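Local atomic coordinates of TSSL1 (Pseudomonas aeruginosa, PDB entry 4B62), a protein that probably binds peptidoglycan through this C-terminal OmpA-like module, tethering the membrane-embedded type VI secretion apparatus to the cell wall. Residues Ser83-Ile88 and Glu139-Asn144. Numbering follows the deposited sequence.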
loop_
_atom_site.group_PDB
_atom_site.type_symbol
_atom_site.label_atom_id
_atom_site.label_comp_id
_atom_site.label_asym_id
_atom_site.label_seq_id
_atom_site.Cartn_x
_atom_site.Cartn_y
_atom_site.Cartn_z
ATOM N N SER A 83 -7.345 7.121 -3.080
ATOM C CA SER A 83 -7.032 8.435 -3.599
ATOM C C SER A 83 -7.507 9.500 -2.629
ATOM O O SER A 83 -8.218 9.213 -1.654
ATOM C CB SER A 83 -7.720 8.667 -4.946
ATOM O OG SER A 83 -9.134 8.681 -4.793
ATOM N N ASP A 84 -7.133 10.735 -2.919
ATOM C CA ASP A 84 -7.789 11.901 -2.339
ATOM C C ASP A 84 -9.030 12.199 -3.217
ATOM O O ASP A 84 -9.426 11.354 -4.015
ATOM C CB ASP A 84 -6.801 13.075 -2.247
ATOM C CG ASP A 84 -6.211 13.452 -3.577
ATOM O OD1 ASP A 84 -6.842 13.172 -4.623
ATOM O OD2 ASP A 84 -5.102 14.035 -3.558
ATOM N N ASN A 85 -9.618 13.385 -3.094
ATOM C CA ASN A 85 -10.759 13.775 -3.938
ATOM C C ASN A 85 -10.404 14.838 -4.990
ATOM O O ASN A 85 -11.286 15.548 -5.497
ATOM C CB ASN A 85 -11.920 14.251 -3.065
ATOM C CG ASN A 85 -11.635 15.574 -2.391
ATOM O OD1 ASN A 85 -10.503 16.061 -2.403
ATOM N ND2 ASN A 85 -12.667 16.172 -1.810
ATOM N N ARG A 86 -9.120 14.904 -5.334
ATOM C CA ARG A 86 -8.569 15.916 -6.243
ATOM C C ARG A 86 -7.794 15.218 -7.347
ATOM O O ARG A 86 -6.566 15.172 -7.315
ATOM C CB ARG A 86 -7.621 16.867 -5.513
ATOM C CG ARG A 86 -8.134 17.421 -4.206
ATOM C CD ARG A 86 -9.398 18.247 -4.323
ATOM N NE ARG A 86 -9.791 18.760 -3.006
ATOM C CZ ARG A 86 -9.464 19.954 -2.508
ATOM N NH1 ARG A 86 -8.724 20.820 -3.200
ATOM N NH2 ARG A 86 -9.889 20.290 -1.293
ATOM N N PRO A 87 -8.504 14.664 -8.333
ATOM C CA PRO A 87 -7.829 13.885 -9.370
ATOM C C PRO A 87 -6.859 14.688 -10.232
ATOM O O PRO A 87 -7.120 15.851 -10.560
ATOM C CB PRO A 87 -8.987 13.378 -10.230
ATOM C CG PRO A 87 -10.046 14.401 -10.047
ATOM C CD PRO A 87 -9.942 14.798 -8.607
ATOM N N ILE A 88 -5.748 14.045 -10.584
ATOM C CA ILE A 88 -4.805 14.551 -11.575
ATOM C C ILE A 88 -4.952 13.582 -12.753
ATOM O O ILE A 88 -4.174 12.634 -12.889
ATOM C CB ILE A 88 -3.352 14.561 -11.028
ATOM C CG1 ILE A 88 -3.252 15.383 -9.736
ATOM C CG2 ILE A 88 -2.375 15.137 -12.049
ATOM C CD1 ILE A 88 -1.935 15.213 -9.004
ATOM N N GLU A 139 -1.738 18.298 3.167
ATOM C CA GLU A 139 -1.203 17.207 3.974
ATOM C C GLU A 139 -2.243 16.081 4.187
ATOM O O GLU A 139 -1.891 14.903 4.151
ATOM C CB GLU A 139 -0.613 17.728 5.281
ATOM C CG GLU A 139 -1.630 18.104 6.319
ATOM C CD GLU A 139 -2.033 16.915 7.172
ATOM O OE1 GLU A 139 -1.382 15.841 7.124
ATOM O OE2 GLU A 139 -2.999 17.073 7.881
ATOM N N GLY A 140 -3.513 16.449 4.361
ATOM C CA GLY A 140 -4.565 15.459 4.504
ATOM C C GLY A 140 -4.753 14.660 3.236
ATOM O O GLY A 140 -4.881 13.432 3.283
ATOM N N ARG A 141 -4.751 15.340 2.093
ATOM C CA ARG A 141 -4.851 14.621 0.831
ATOM C C ARG A 141 -3.711 13.615 0.664
ATOM O O ARG A 141 -3.920 12.507 0.163
ATOM C CB ARG A 141 -4.929 15.604 -0.347
ATOM C CG ARG A 141 -6.230 16.404 -0.351
ATOM C CD ARG A 141 -6.395 17.241 -1.588
ATOM N NE ARG A 141 -5.436 18.335 -1.723
ATOM C CZ ARG A 141 -5.597 19.564 -1.235
ATOM N NH1 ARG A 141 -6.671 19.881 -0.517
ATOM N NH2 ARG A 141 -4.670 20.496 -1.479
ATOM N N ALA A 142 -2.496 14.016 1.061
ATOM C CA ALA A 142 -1.342 13.141 0.958
ATOM C C ALA A 142 -1.464 11.913 1.855
ATOM O O ALA A 142 -0.946 10.862 1.519
ATOM C CB ALA A 142 -0.059 13.906 1.252
ATOM N N ARG A 143 -2.149 12.043 2.995
ATOM C CA ARG A 143 -2.422 10.880 3.852
ATOM C C ARG A 143 -3.500 9.962 3.234
ATOM O O ARG A 143 -3.452 8.736 3.407
ATOM C CB ARG A 143 -2.842 11.314 5.260
ATOM C CG ARG A 143 -1.664 11.838 6.049
ATOM C CD ARG A 143 -1.935 12.071 7.508
ATOM N NE ARG A 143 -2.610 13.339 7.716
ATOM C CZ ARG A 143 -3.727 13.504 8.427
ATOM N NH1 ARG A 143 -4.316 12.473 9.027
ATOM N NH2 ARG A 143 -4.263 14.718 8.543
ATOM N N ASN A 144 -4.461 10.537 2.514
ATOM C CA ASN A 144 -5.524 9.723 1.900
ATOM C C ASN A 144 -5.043 8.911 0.712
ATOM O O ASN A 144 -5.465 7.765 0.528
ATOM C CB ASN A 144 -6.720 10.567 1.494
ATOM C CG ASN A 144 -7.555 10.986 2.691
ATOM O OD1 ASN A 144 -7.566 10.296 3.695
ATOM N ND2 ASN A 144 -8.236 12.126 2.590
#
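Asp84 crosses the aliphatic base of Arg141: the CB and OD2 of the aspartate lie against it, with Asp84 OD2 3.6 Å from Arg141 CB, and the carboxylate and guanidinium planes are turned 65° apart. The charged atoms do not meet, Asp84 OD2 being 4.7 Å from Arg141 NE. CG of Asp84 sits between its backbone N and carbonyl carbon (chi1 58°), and Arg86 N donates to Asp84 OD1 (2.9 Å) from above the carboxylate plane, in an Asx turn. Asn96 also donates to OD1, while OD2 forms a salt bridge with Arg145, just beyond the helix. Arg141, bent at chi3, carries NH1 over one face of the Arg86 guanidinium, toward its rim, with the two planes tilted by 33°. Two donors, Arg86 NH2 and Arg141 NH1, approach to 3.3 Å. Arg141 NH1 donates to the Asn135 carbonyl, and a weak bond ties Arg86 NE to Asn85 OD1. Deeper in, Asn144 brings only its CB to Ser83 O, at 3.7 Å; its amide is spent on Val132, Ala133 and Asn135. The loop after strand 77-82 is thus laid against helix 138-144 of the OmpA-like domain. Like charges this close should repel; the Asn135 carbonyl and the weak bond to Asn85 OD1 may help offset this, as may the negative charge of Asp84, shared with Arg145, without its charged atoms meeting those of Arg141.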